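Local coordinates for probable ABC transporter phosphite binding protein PhnD1 (Prochlorococcus marinus str. MIT 9301, PDB 5LQ5) that binds inorganic phosphite strongly, and methylphosphonate and phosphate only very weakly, probably as the solute-binding component of an ABC transporter, at residues D20-L25 with D245-K250; K28-Q33 with S228-L233; N116-F121 with A169-A174; L164-A169 with S192-F197. One frame throughout, in Å; residues are numbered along the deposited sequence.

In the fold
All four contacts lie in the two-lobed periplasmic-binding-protein fold. Interactions 1 and 2 share helix 16-34 in the lobe built on the six-stranded sheet, with centres about 13 Å apart; both are largely buried, but interaction 1 is cationic and aromatic whereas interaction 2 is aliphatic with a water-bridged polar rim. Interactions 3 and 4 occupy the other lobe, their centres about 9 Å apart, and meet at Ala169, which both include. They are only partly buried: interaction 3 is strand pairing with a salt bridge at its end, while interaction 4 joins helix 158-167 to an outermost strand of the same sheet through one side-chain-to-backbone hydrogen bond and a tight valine-leucine touch.

Interaction 1. Residues D20-L25 with D245-K250; sequences DKRFNL and DMFNAK
Arg22 lies at the heart of this helix-to-helix contact in one alpha/beta lobe of the periplasmic-binding-protein fold, where helix 16-34 meets the C-terminal end of helix 238-246. Arg22 CD stands over the middle of the Phe247 ring, 3.6 Å from the ring centroid, in a CH-pi contact. Beyond CD the chain bends at chi3 (81°), which lays the guanidinium flat and off-centre over the same ring, the planes only 11° apart, as an offset cation-pi stack. Arg22 NH1 then donates to Met246 O at 3.0 Å, the oxygen lying near the guanidinium plane while the nitrogen sits above the carbonyl plane. A carbonyl at a helix C-terminus would probably favour the positive charge. An alanine in place of Arg22 would remove both the stack and this donor, and would probably loosen the grip of helix 16-34 on the end of helix 238-246. Met246 flanks the arginine, its CB 3.8 Å from Arg22 CD, and Phe23 CE1 touches Phe247 CZ at 3.7 Å. Farther out, Trp62 and Phe252 meet Phe247 edge-to-face, and Phe247 O accepts from Arg84 NH1. Arg22 NH2 makes a long, weak ion pair with Asp13. The helix end that presents Met246 O is closed by a Schellman motif: Asn248, at positive phi, returns its N to Asp245 O at 3.1 Å.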
loop_
_atom_site.group_PDB
_atom_site.type_symbol
_atom_site.label_atom_id
_atom_site.label_comp_id
_atom_site.label_asym_id
_atom_site.label_seq_id
_atom_site.Cartn_x
_atom_site.Cartn_y
_atom_site.Cartn_z
ATOM N N ASP A 20 13.335 3.140 2.784
ATOM C CA ASP A 20 14.658 2.714 3.272
ATOM C C ASP A 20 14.690 2.710 4.801
ATOM O O ASP A 20 15.114 1.744 5.439
ATOM C CB ASP A 20 15.734 3.680 2.798
ATOM C CG ASP A 20 16.142 3.479 1.355
ATOM O OD1 ASP A 20 15.800 2.458 0.738
ATOM O OD2 ASP A 20 16.844 4.380 0.829
ATOM N N LYS A 21 14.239 3.804 5.397
ATOM C CA LYS A 21 14.282 3.930 6.869
ATOM C C LYS A 21 13.462 2.837 7.570
ATOM O O LYS A 21 13.964 2.151 8.468
ATOM C CB LYS A 21 13.810 5.315 7.327
ATOM C CG LYS A 21 14.254 5.653 8.742
ATOM C CD LYS A 21 13.662 6.964 9.218
ATOM C CE LYS A 21 13.927 7.128 10.709
ATOM N NZ LYS A 21 13.301 8.348 11.277
ATOM N N ARG A 22 12.218 2.683 7.123
ATOM C CA ARG A 22 11.267 1.693 7.638
ATOM C C ARG A 22 11.799 0.288 7.492
ATOM O O ARG A 22 11.855 -0.488 8.491
ATOM C CB ARG A 22 9.930 1.794 6.889
ATOM C CG ARG A 22 8.871 0.865 7.403
ATOM C CD ARG A 22 7.527 1.454 7.193
ATOM N NE ARG A 22 7.062 1.249 5.849
ATOM C CZ ARG A 22 5.898 1.702 5.405
ATOM N NH1 ARG A 22 5.117 2.434 6.193
ATOM N NH2 ARG A 22 5.521 1.425 4.168
ATOM N N PHE A 23 12.119 -0.094 6.263
ATOM C CA PHE A 23 12.420 -1.510 6.002
ATOM C C PHE A 23 13.807 -1.946 6.430
ATOM O O PHE A 23 14.021 -3.096 6.809
ATOM C CB PHE A 23 12.051 -1.894 4.565
ATOM C CG PHE A 23 10.582 -1.844 4.349
ATOM C CD1 PHE A 23 9.735 -2.779 4.951
ATOM C CD2 PHE A 23 10.012 -0.815 3.607
ATOM C CE1 PHE A 23 8.380 -2.672 4.823
ATOM C CE2 PHE A 23 8.648 -0.730 3.448
ATOM C CZ PHE A 23 7.831 -1.651 4.064
ATOM N N ASN A 24 14.729 -1.003 6.490
ATOM C CA ASN A 24 16.044 -1.316 7.077
ATOM C C ASN A 24 15.910 -1.520 8.601
ATOM O O ASN A 24 16.530 -2.461 9.158
ATOM C CB ASN A 24 17.079 -0.233 6.769
ATOM C CG ASN A 24 17.543 -0.226 5.314
ATOM O OD1 ASN A 24 17.583 -1.248 4.625
ATOM N ND2 ASN A 24 17.960 0.956 4.846
ATOM N N LEU A 25 15.134 -0.683 9.282
ATOM C CA LEU A 25 14.963 -0.855 10.752
ATOM C C LEU A 25 14.249 -2.172 11.091
ATOM O O LEU A 25 14.640 -2.924 11.984
ATOM C CB LEU A 25 14.177 0.301 11.360
ATOM C CG LEU A 25 14.917 1.617 11.535
ATOM C CD1 LEU A 25 13.935 2.681 11.993
ATOM C CD2 LEU A 25 16.071 1.479 12.532
ATOM N N ASP A 245 5.980 2.806 14.790
ATOM C CA ASP A 245 5.618 4.210 14.460
ATOM C C ASP A 245 5.778 4.506 12.941
ATOM O O ASP A 245 4.995 5.255 12.351
ATOM C CB ASP A 245 6.462 5.211 15.249
ATOM C CG ASP A 245 6.077 5.307 16.732
ATOM O OD1 ASP A 245 5.017 4.766 17.165
ATOM O OD2 ASP A 245 6.858 5.961 17.465
ATOM N N MET A 246 6.777 3.883 12.322
ATOM C CA MET A 246 6.988 4.008 10.859
ATOM C C MET A 246 5.884 3.362 10.046
ATOM O O MET A 246 5.727 3.704 8.865
ATOM C CB MET A 246 8.316 3.402 10.412
ATOM C CG MET A 246 9.567 4.097 10.908
ATOM S SD MET A 246 9.934 5.679 10.163
ATOM C CE MET A 246 9.822 5.474 8.377
ATOM N N PHE A 247 5.174 2.411 10.663
ATOM C CA PHE A 247 3.989 1.743 10.052
ATOM C C PHE A 247 2.662 2.349 10.527
ATOM O O PHE A 247 1.591 1.865 10.174
ATOM C CB PHE A 247 3.977 0.245 10.379
ATOM C CG PHE A 247 4.965 -0.563 9.611
ATOM C CD1 PHE A 247 4.611 -1.116 8.368
ATOM C CD2 PHE A 247 6.230 -0.773 10.081
ATOM C CE1 PHE A 247 5.526 -1.877 7.647
ATOM C CE2 PHE A 247 7.154 -1.517 9.372
ATOM C CZ PHE A 247 6.807 -2.066 8.135
ATOM N N ASN A 248 2.748 3.399 11.356
ATOM C CA ASN A 248 1.555 4.112 11.900
ATOM C C ASN A 248 0.602 3.140 12.593
ATOM O O ASN A 248 -0.614 3.178 12.407
ATOM C CB ASN A 248 0.834 4.865 10.776
ATOM C CG ASN A 248 1.765 5.758 10.001
ATOM O OD1 ASN A 248 1.889 5.629 8.781
ATOM N ND2 ASN A 248 2.446 6.665 10.696
ATOM N N ALA A 249 1.191 2.266 13.407
ATOM C CA ALA A 249 0.446 1.171 14.034
ATOM C C ALA A 249 0.968 0.905 15.430
ATOM O O ALA A 249 2.145 1.105 15.691
ATOM C CB ALA A 249 0.533 -0.093 13.215
ATOM N N LYS A 250 0.073 0.468 16.306
ATOM C CA LYS A 250 0.432 0.041 17.689
ATOM C C LYS A 250 0.916 -1.398 17.769
ATOM O O LYS A 250 1.577 -1.799 18.732
ATOM C CB LYS A 250 -0.751 0.280 18.647
ATOM C CG LYS A 250 -1.293 1.712 18.616
ATOM C CD LYS A 250 -0.286 2.750 19.104
ATOM C CE LYS A 250 -0.538 4.116 18.481
ATOM N NZ LYS A 250 0.393 5.149 19.013
#

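Interaction 2. Residues K28-Q33 with S228-L233; sequences KELSKQ and SVILNL
Helix packs on helix here, in the lobe of the periplasmic-binding-protein fold built on the six-stranded sheet. The tight part is aliphatic and centres on Val229, near the C-terminal end of helix 222-231, which faces the side of helix 16-34. Leu30 reaches across with CD1, placing it 3.9 Å from Val229 CG1 and 4.3 Å from Ile230 CG1. Its chi1 of -102° departs from the staggered values, so the branch is swung round to meet both partners. Gln33 runs alongside Val229, the two side chains sliding past each other in opposite directions. Its amide rests against the valine methyls, with Gln33 OE1 3.6 Å from Val229 CG2. Toward the partly exposed rim the chemistry turns polar and no hydrogen bond crosses directly. Instead Gln33 NE2 donates a hydrogen bond to a water at 2.7 Å, and that water donates to Val229 O at 2.8 Å. Gln33 NE2 also donates at 2.9 Å to Glu29 OE2, one turn earlier, through the anti lone pair of the carboxylate. Two donations thus fix the amide's rotation. Glu29 CG adds a light contact with Leu233 CD2 at 4.1 Å. Glu29 OE2 also accepts from His240 NE2 on helix 238-246, which adjoins this rim, while the inner side closes on the sheet, Ile230 resting on Ile81 of strand 79-84 and on Phe252 of strand 252-253.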
loop_
_atom_site.group_PDB
_atom_site.type_symbol
_atom_site.label_atom_id
_atom_site.label_comp_id
_atom_site.label_asym_id
_atom_site.label_seq_id
_atom_site.Cartn_x
_atom_site.Cartn_y
_atom_site.Cartn_z
ATOM N N LYS A 28 16.633 -5.168 10.549
ATOM C CA LYS A 28 17.636 -5.298 11.617
ATOM C C LYS A 28 17.052 -5.967 12.864
ATOM O O LYS A 28 17.700 -6.799 13.494
ATOM C CB LYS A 28 18.286 -3.943 11.950
ATOM C CG LYS A 28 19.401 -3.564 10.976
ATOM C CD LYS A 28 19.959 -2.177 11.268
ATOM C CE LYS A 28 20.843 -1.667 10.132
ATOM N NZ LYS A 28 22.283 -1.976 10.330
ATOM N N GLU A 29 15.817 -5.638 13.188
ATOM C CA GLU A 29 15.117 -6.240 14.329
ATOM C C GLU A 29 14.828 -7.729 14.055
ATOM O O GLU A 29 15.044 -8.583 14.904
ATOM C CB GLU A 29 13.829 -5.490 14.680
ATOM C CG GLU A 29 13.093 -6.010 15.929
ATOM C CD GLU A 29 13.956 -5.997 17.195
ATOM O OE1 GLU A 29 14.885 -5.147 17.314
ATOM O OE2 GLU A 29 13.701 -6.847 18.088
ATOM N N LEU A 30 14.305 -8.043 12.878
ATOM C CA LEU A 30 14.125 -9.461 12.507
ATOM C C LEU A 30 15.411 -10.267 12.599
ATOM O O LEU A 30 15.436 -11.388 13.109
ATOM C CB LEU A 30 13.549 -9.592 11.079
ATOM C CG LEU A 30 12.065 -9.909 11.026
ATOM C CD1 LEU A 30 11.231 -8.848 11.730
ATOM C CD2 LEU A 30 11.677 -10.043 9.559
ATOM N N SER A 31 16.494 -9.671 12.129
ATOM C CA SER A 31 17.780 -10.355 12.133
ATOM C C SER A 31 18.240 -10.674 13.559
ATOM O O SER A 31 18.765 -11.747 13.827
ATOM C CB SER A 31 18.849 -9.526 11.442
ATOM O OG SER A 31 20.106 -10.163 11.557
ATOM N N LYS A 32 18.030 -9.735 14.471
ATOM C CA LYS A 32 18.396 -9.948 15.886
ATOM C C LYS A 32 17.588 -11.099 16.518
ATOM O O LYS A 32 18.138 -11.970 17.188
ATOM C CB LYS A 32 18.193 -8.682 16.701
ATOM C CG LYS A 32 19.284 -7.638 16.516
ATOM C CD LYS A 32 19.053 -6.432 17.411
ATOM C CE LYS A 32 19.922 -5.254 16.993
ATOM N NZ LYS A 32 19.550 -4.006 17.707
ATOM N N GLN A 33 16.279 -11.093 16.288
ATOM C CA GLN A 33 15.372 -12.084 16.887
ATOM C C GLN A 33 15.411 -13.462 16.249
ATOM O O GLN A 33 15.255 -14.475 16.948
ATOM C CB GLN A 33 13.948 -11.593 16.904
ATOM C CG GLN A 33 13.718 -10.376 17.785
ATOM C CD GLN A 33 12.254 -10.226 18.209
ATOM O OE1 GLN A 33 11.595 -11.199 18.602
ATOM N NE2 GLN A 33 11.716 -9.019 18.080
ATOM N N SER A 228 5.643 -15.118 14.534
ATOM C CA SER A 228 5.684 -14.782 15.967
ATOM C C SER A 228 6.439 -13.485 16.253
ATOM O O SER A 228 5.959 -12.625 16.983
ATOM C CB SER A 228 6.302 -15.941 16.756
ATOM O OG SER A 228 6.048 -15.791 18.134
ATOM N N VAL A 229 7.599 -13.328 15.637
ATOM C CA VAL A 229 8.391 -12.099 15.828
ATOM C C VAL A 229 7.592 -10.870 15.403
ATOM O O VAL A 229 7.526 -9.867 16.101
ATOM C CB VAL A 229 9.738 -12.162 15.072
ATOM C CG1 VAL A 229 10.439 -10.811 14.980
ATOM C CG2 VAL A 229 10.639 -13.204 15.722
ATOM N N ILE A 230 6.961 -10.968 14.246
ATOM C CA ILE A 230 6.216 -9.813 13.702
ATOM C C ILE A 230 4.982 -9.508 14.585
ATOM O O ILE A 230 4.716 -8.359 14.926
ATOM C CB ILE A 230 5.837 -10.050 12.219
ATOM C CG1 ILE A 230 7.115 -10.117 11.337
ATOM C CG2 ILE A 230 4.888 -8.964 11.720
ATOM C CD1 ILE A 230 6.874 -10.568 9.898
ATOM N N LEU A 231 4.251 -10.548 14.970
ATOM C CA LEU A 231 3.061 -10.373 15.802
ATOM C C LEU A 231 3.377 -9.916 17.236
ATOM O O LEU A 231 2.524 -9.342 17.914
ATOM C CB LEU A 231 2.250 -11.671 15.841
ATOM C CG LEU A 231 1.621 -12.096 14.519
ATOM C CD1 LEU A 231 1.011 -13.490 14.669
ATOM C CD2 LEU A 231 0.582 -11.103 14.045
ATOM N N ASN A 232 4.592 -10.179 17.686
ATOM C CA ASN A 232 4.975 -9.857 19.080
ATOM C C ASN A 232 5.741 -8.541 19.228
ATOM O O ASN A 232 6.145 -8.182 20.333
ATOM C CB ASN A 232 5.753 -11.006 19.721
ATOM C CG ASN A 232 4.878 -12.221 20.007
ATOM O OD1 ASN A 232 3.739 -12.092 20.390
ATOM N ND2 ASN A 232 5.448 -13.403 19.871
ATOM N N LEU A 233 5.931 -7.819 18.126
ATOM C CA LEU A 233 6.478 -6.471 18.188
ATOM C C LEU A 233 5.632 -5.623 19.153
ATOM O O LEU A 233 4.398 -5.579 19.099
ATOM C CB LEU A 233 6.572 -5.804 16.812
ATOM C CG LEU A 233 7.657 -6.321 15.864
ATOM C CD1 LEU A 233 7.458 -5.726 14.472
ATOM C CD2 LEU A 233 9.059 -6.028 16.360
HETATM O O HOH W 1 8.998 -9.153 18.423
#

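Interaction 3. Residues N116-F121 with A169-A174; sequences NLRFTF and AFDAGA
Strands 119-121 and 172-176 run parallel as neighbours in the five-stranded mixed sheet of one lobe of the periplasmic-binding-protein fold. Backbone bonds set the register, Phe119 facing Ala172 and Thr120 facing Gly173. Thr120 N donates to Ala172 O at 3.0 Å, and Ala174 N makes a weak bond to Thr120 O at 3.4 Å. Ahead of the strands Arg118 O receives two amides, Asp171 N at 2.8 Å and Ala172 N at 3.2 Å, the latter nearly along the C=O axis. A CB on Gly173 would run into Thr120 O.

In the conformer described here, one of two modelled, Arg118 grips Asp171 side-on in a salt bridge, NE reaching OD2 at 3.2 Å and NH2 reaching OD1 at 2.9 Å. The carboxylate lies near the edge of the guanidinium but is turned 56° from its plane, so both oxygens are met from above the carboxylate. Asp171 OD2 also takes Arg118 N at 2.9 Å, through its anti lone pair, so one aspartate holds both backbone and side chain. An alanine here would lose all three bonds and would probably leave the Arg118 chain less well fixed. Arg118 NH2 also donates to Gly168 O.

In CH-pi contacts, Gly173 CA sits over the Phe119 ring, whose CD1 and CZ touch Ala172 CB and Ala174 CB. On the other face, Thr120 CB stands almost centrally over the Phe170 ring, 3.7 Å from the centroid.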
loop_
_atom_site.group_PDB
_atom_site.type_symbol
_atom_site.label_atom_id
_atom_site.label_comp_id
_atom_site.label_asym_id
_atom_site.label_seq_id
_atom_site.Cartn_x
_atom_site.Cartn_y
_atom_site.Cartn_z
ATOM N N ASN A 116 -14.351 16.145 -16.057
ATOM C CA ASN A 116 -13.678 17.211 -16.828
ATOM C C ASN A 116 -12.550 17.909 -16.057
ATOM O O ASN A 116 -12.187 19.047 -16.354
ATOM C CB ASN A 116 -14.682 18.229 -17.406
ATOM C CG ASN A 116 -14.122 19.008 -18.621
ATOM O OD1 ASN A 116 -13.415 18.456 -19.505
ATOM N ND2 ASN A 116 -14.455 20.308 -18.680
ATOM N N LEU A 117 -12.003 17.218 -15.047
ATOM C CA LEU A 117 -10.799 17.683 -14.355
ATOM C C LEU A 117 -9.653 16.779 -14.751
ATOM O O LEU A 117 -9.861 15.649 -15.227
ATOM C CB LEU A 117 -10.968 17.672 -12.840
ATOM C CG LEU A 117 -12.021 18.621 -12.254
ATOM C CD1 LEU A 117 -12.027 18.488 -10.734
ATOM C CD2 LEU A 117 -11.752 20.061 -12.653
ATOM N N ARG A 118 -8.442 17.273 -14.538
ATOM C CA ARG A 118 -7.228 16.475 -14.691
ATOM C C ARG A 118 -7.041 15.649 -13.410
ATOM O O ARG A 118 -6.884 16.210 -12.315
ATOM C CB ARG A 118 -6.024 17.369 -14.950
ATOM C CG ARG A 118 -6.116 18.164 -16.245
ATOM C CD ARG A 118 -5.044 19.243 -16.310
ATOM N NE ARG A 118 -5.110 20.062 -15.106
ATOM C CZ ARG A 118 -4.102 20.772 -14.620
ATOM N NH1 ARG A 118 -2.958 20.788 -15.243
ATOM N NH2 ARG A 118 -4.241 21.450 -13.505
ATOM N N PHE A 119 -7.122 14.329 -13.529
ATOM C CA PHE A 119 -7.189 13.428 -12.353
ATOM C C PHE A 119 -6.041 12.424 -12.427
ATOM O O PHE A 119 -5.751 11.869 -13.489
ATOM C CB PHE A 119 -8.529 12.671 -12.294
ATOM C CG PHE A 119 -8.682 11.834 -11.077
ATOM C CD1 PHE A 119 -9.217 12.374 -9.921
ATOM C CD2 PHE A 119 -8.193 10.546 -11.040
ATOM C CE1 PHE A 119 -9.316 11.625 -8.751
ATOM C CE2 PHE A 119 -8.295 9.782 -9.894
ATOM C CZ PHE A 119 -8.829 10.322 -8.743
ATOM N N THR A 120 -5.376 12.216 -11.292
ATOM C CA THR A 120 -4.347 11.157 -11.186
ATOM C C THR A 120 -4.655 10.163 -10.046
ATOM O O THR A 120 -4.994 10.532 -8.929
ATOM C CB THR A 120 -2.924 11.697 -11.036
ATOM O OG1 THR A 120 -1.976 10.621 -11.181
ATOM C CG2 THR A 120 -2.683 12.419 -9.710
ATOM N N PHE A 121 -4.508 8.901 -10.371
ATOM C CA PHE A 121 -4.412 7.833 -9.428
ATOM C C PHE A 121 -2.951 7.666 -9.003
ATOM O O PHE A 121 -2.030 8.318 -9.517
ATOM C CB PHE A 121 -4.832 6.521 -10.101
ATOM C CG PHE A 121 -6.291 6.445 -10.499
ATOM C CD1 PHE A 121 -7.292 6.306 -9.552
ATOM C CD2 PHE A 121 -6.649 6.495 -11.818
ATOM C CE1 PHE A 121 -8.604 6.176 -9.937
ATOM C CE2 PHE A 121 -7.961 6.401 -12.199
ATOM C CZ PHE A 121 -8.925 6.248 -11.268
ATOM N N ALA A 169 -0.062 20.120 -11.446
ATOM C CA ALA A 169 0.057 19.254 -12.639
ATOM C C ALA A 169 -1.250 18.498 -12.902
ATOM O O ALA A 169 -1.583 18.193 -14.045
ATOM C CB ALA A 169 1.188 18.233 -12.516
ATOM N N PHE A 170 -1.921 18.137 -11.811
ATOM C CA PHE A 170 -3.265 17.583 -11.830
ATOM C C PHE A 170 -4.144 18.393 -10.895
ATOM O O PHE A 170 -3.666 19.044 -9.970
ATOM C CB PHE A 170 -3.275 16.116 -11.427
ATOM C CG PHE A 170 -2.700 15.199 -12.487
ATOM C CD1 PHE A 170 -3.516 14.529 -13.372
ATOM C CD2 PHE A 170 -1.337 15.053 -12.606
ATOM C CE1 PHE A 170 -2.992 13.712 -14.342
ATOM C CE2 PHE A 170 -0.791 14.231 -13.577
ATOM C CZ PHE A 170 -1.630 13.556 -14.433
ATOM N N ASP A 171 -5.431 18.359 -11.160
ATOM C CA ASP A 171 -6.420 19.056 -10.327
ATOM C C ASP A 171 -6.870 18.279 -9.079
ATOM O O ASP A 171 -7.305 18.863 -8.080
ATOM C CB ASP A 171 -7.669 19.351 -11.166
ATOM C CG ASP A 171 -7.391 20.241 -12.332
ATOM O OD1 ASP A 171 -6.743 21.292 -12.119
ATOM O OD2 ASP A 171 -7.832 19.908 -13.456
ATOM N N ALA A 172 -6.824 16.951 -9.182
ATOM C CA ALA A 172 -7.386 16.061 -8.186
ATOM C C ALA A 172 -6.689 14.728 -8.253
ATOM O O ALA A 172 -6.153 14.370 -9.296
ATOM C CB ALA A 172 -8.885 15.853 -8.399
ATOM N N GLY A 173 -6.755 13.985 -7.154
ATOM C CA GLY A 173 -6.229 12.625 -7.103
ATOM C C GLY A 173 -6.743 11.843 -5.909
ATOM O O GLY A 173 -7.526 12.364 -5.107
ATOM N N ALA A 174 -6.368 10.580 -5.831
ATOM C CA ALA A 174 -6.737 9.688 -4.754
ATOM C C ALA A 174 -5.565 8.951 -4.207
ATOM O O ALA A 174 -4.671 8.536 -4.959
ATOM C CB ALA A 174 -7.806 8.704 -5.205
#

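Interaction 4. Residues L164-A169 with S192-F197; sequences LVNSGA and SNLELF
This is a helix-to-strand contact at the edge of an alpha/beta lobe of the periplasmic-binding-protein fold, joining the last turn of helix 158-167 to the start of strand 194-199, an outermost strand of the five-stranded sheet. One hydrogen bond and one tight apolar touch carry it. Asn166, with CG anti to its backbone N (chi1 -162°), brings its amide oxygen up to the backbone just ahead of the strand, and OD1 accepts from Asn193 N at 2.8 Å. The donor lies in the plane of the side-chain carbonyl, and the bond is moderately bent, with 154° at the hydrogen. A helix side chain thereby satisfies a backbone N-H. Leu194 follows and turns its end back to the helix: CD2 presses on Val165 CG1 at 3.3 Å, closer than carbons usually pack, and lies 3.6 Å from Asn166 N. The two aliphatic chains cross at about a right angle. Around them, Val165 also rests on Thr120 of strand 119-121, while its carbonyl accepts from Asn97 ND2; Lys98 NZ binds Leu194 O. The helix stops directly after these residues in a Schellman motif, Gly168 taking positive phi (86°) and bonding N to Val165 O at 3.2 Å. At those angles a CB would jam against the preceding carbonyl. Within the same turn Ser167 OG folds back to donate to Leu164 O at 3.1 Å, approaching from above the carbonyl plane.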
loop_
_atom_site.group_PDB
_atom_site.type_symbol
_atom_site.label_atom_id
_atom_site.label_comp_id
_atom_site.label_asym_id
_atom_site.label_seq_id
_atom_site.Cartn_x
_atom_site.Cartn_y
_atom_site.Cartn_z
ATOM N N LEU A 164 1.922 15.766 -7.270
ATOM C CA LEU A 164 1.330 16.150 -8.552
ATOM C C LEU A 164 0.114 17.057 -8.397
ATOM O O LEU A 164 -0.059 18.009 -9.147
ATOM C CB LEU A 164 0.926 14.919 -9.357
ATOM C CG LEU A 164 2.059 14.127 -10.006
ATOM C CD1 LEU A 164 1.494 12.777 -10.461
ATOM C CD2 LEU A 164 2.745 14.870 -11.154
ATOM N N VAL A 165 -0.755 16.739 -7.439
ATOM C CA VAL A 165 -1.939 17.573 -7.238
ATOM C C VAL A 165 -1.483 18.895 -6.576
ATOM O O VAL A 165 -1.947 19.970 -6.945
ATOM C CB VAL A 165 -3.042 16.876 -6.454
ATOM C CG1 VAL A 165 -4.285 17.753 -6.380
ATOM C CG2 VAL A 165 -3.426 15.540 -7.084
ATOM N N ASN A 166 -0.538 18.804 -5.635
ATOM C CA ASN A 166 -0.015 20.007 -4.943
ATOM C C ASN A 166 0.639 21.016 -5.885
ATOM O O ASN A 166 0.500 22.218 -5.705
ATOM C CB ASN A 166 0.998 19.653 -3.870
ATOM C CG ASN A 166 1.200 20.798 -2.891
ATOM O OD1 ASN A 166 0.246 21.212 -2.242
ATOM N ND2 ASN A 166 2.424 21.335 -2.806
ATOM N N SER A 167 1.309 20.521 -6.923
ATOM C CA SER A 167 1.976 21.416 -7.894
ATOM C C SER A 167 1.048 22.049 -8.927
ATOM O O SER A 167 1.414 22.965 -9.635
ATOM C CB SER A 167 3.075 20.677 -8.651
ATOM O OG SER A 167 2.467 19.745 -9.540
ATOM N N GLY A 168 -0.136 21.485 -9.047
ATOM C CA GLY A 168 -1.117 21.855 -10.098
ATOM C C GLY A 168 -0.936 21.132 -11.426
ATOM O O GLY A 168 -1.596 21.468 -12.426
ATOM N N ALA A 169 -0.062 20.120 -11.446
ATOM C CA ALA A 169 0.057 19.254 -12.639
ATOM C C ALA A 169 -1.250 18.498 -12.902
ATOM O O ALA A 169 -1.583 18.193 -14.045
ATOM C CB ALA A 169 1.188 18.233 -12.516
ATOM N N SER A 192 0.538 22.157 0.987
ATOM C CA SER A 192 0.113 23.573 1.071
ATOM C C SER A 192 -1.023 23.961 0.152
ATOM O O SER A 192 -1.839 24.802 0.484
ATOM C CB SER A 192 1.302 24.534 0.792
ATOM O OG SER A 192 2.323 24.337 1.738
ATOM N N ASN A 193 -1.076 23.347 -1.024
ATOM C CA ASN A 193 -2.099 23.712 -2.033
ATOM C C ASN A 193 -3.214 22.712 -2.166
ATOM O O ASN A 193 -4.021 22.816 -3.090
ATOM C CB ASN A 193 -1.478 23.925 -3.393
ATOM C CG ASN A 193 -0.324 24.880 -3.368
ATOM O OD1 ASN A 193 0.781 24.571 -3.841
ATOM N ND2 ASN A 193 -0.556 26.043 -2.826
ATOM N N LEU A 194 -3.296 21.801 -1.195
ATOM C CA LEU A 194 -4.289 20.720 -1.176
ATOM C C LEU A 194 -5.316 20.776 -0.093
ATOM O O LEU A 194 -5.025 21.129 1.062
ATOM C CB LEU A 194 -3.603 19.361 -0.989
ATOM C CG LEU A 194 -2.685 18.953 -2.109
ATOM C CD1 LEU A 194 -2.133 17.554 -1.863
ATOM C CD2 LEU A 194 -3.419 19.021 -3.435
ATOM N N GLU A 195 -6.499 20.317 -0.474
ATOM C CA GLU A 195 -7.650 20.186 0.423
ATOM C C GLU A 195 -8.221 18.776 0.321
ATOM O O GLU A 195 -8.296 18.198 -0.769
ATOM C CB GLU A 195 -8.775 21.169 0.052
ATOM C CG GLU A 195 -8.485 22.631 0.320
ATOM C CD GLU A 195 -8.801 23.084 1.748
ATOM O OE1 GLU A 195 -8.906 22.244 2.672
ATOM O OE2 GLU A 195 -8.956 24.307 1.946
ATOM N N LEU A 196 -8.639 18.237 1.454
ATOM C CA LEU A 196 -9.427 16.991 1.492
ATOM C C LEU A 196 -10.783 17.208 0.839
ATOM O O LEU A 196 -11.545 18.119 1.229
ATOM C CB LEU A 196 -9.592 16.450 2.920
ATOM C CG LEU A 196 -10.492 15.222 3.112
ATOM C CD1 LEU A 196 -9.795 13.988 2.537
ATOM C CD2 LEU A 196 -10.856 14.987 4.570
ATOM N N PHE A 197 -11.101 16.309 -0.083
ATOM C CA PHE A 197 -12.357 16.324 -0.871
ATOM C C PHE A 197 -13.366 15.298 -0.401
ATOM O O PHE A 197 -14.548 15.619 -0.223
ATOM C CB PHE A 197 -12.082 16.215 -2.384
ATOM C CG PHE A 197 -13.313 16.319 -3.261
ATOM C CD1 PHE A 197 -13.987 17.516 -3.412
ATOM C CD2 PHE A 197 -13.795 15.220 -3.952
ATOM C CE1 PHE A 197 -15.114 17.599 -4.209
ATOM C CE2 PHE A 197 -14.894 15.312 -4.776
ATOM C CZ PHE A 197 -15.588 16.519 -4.881
#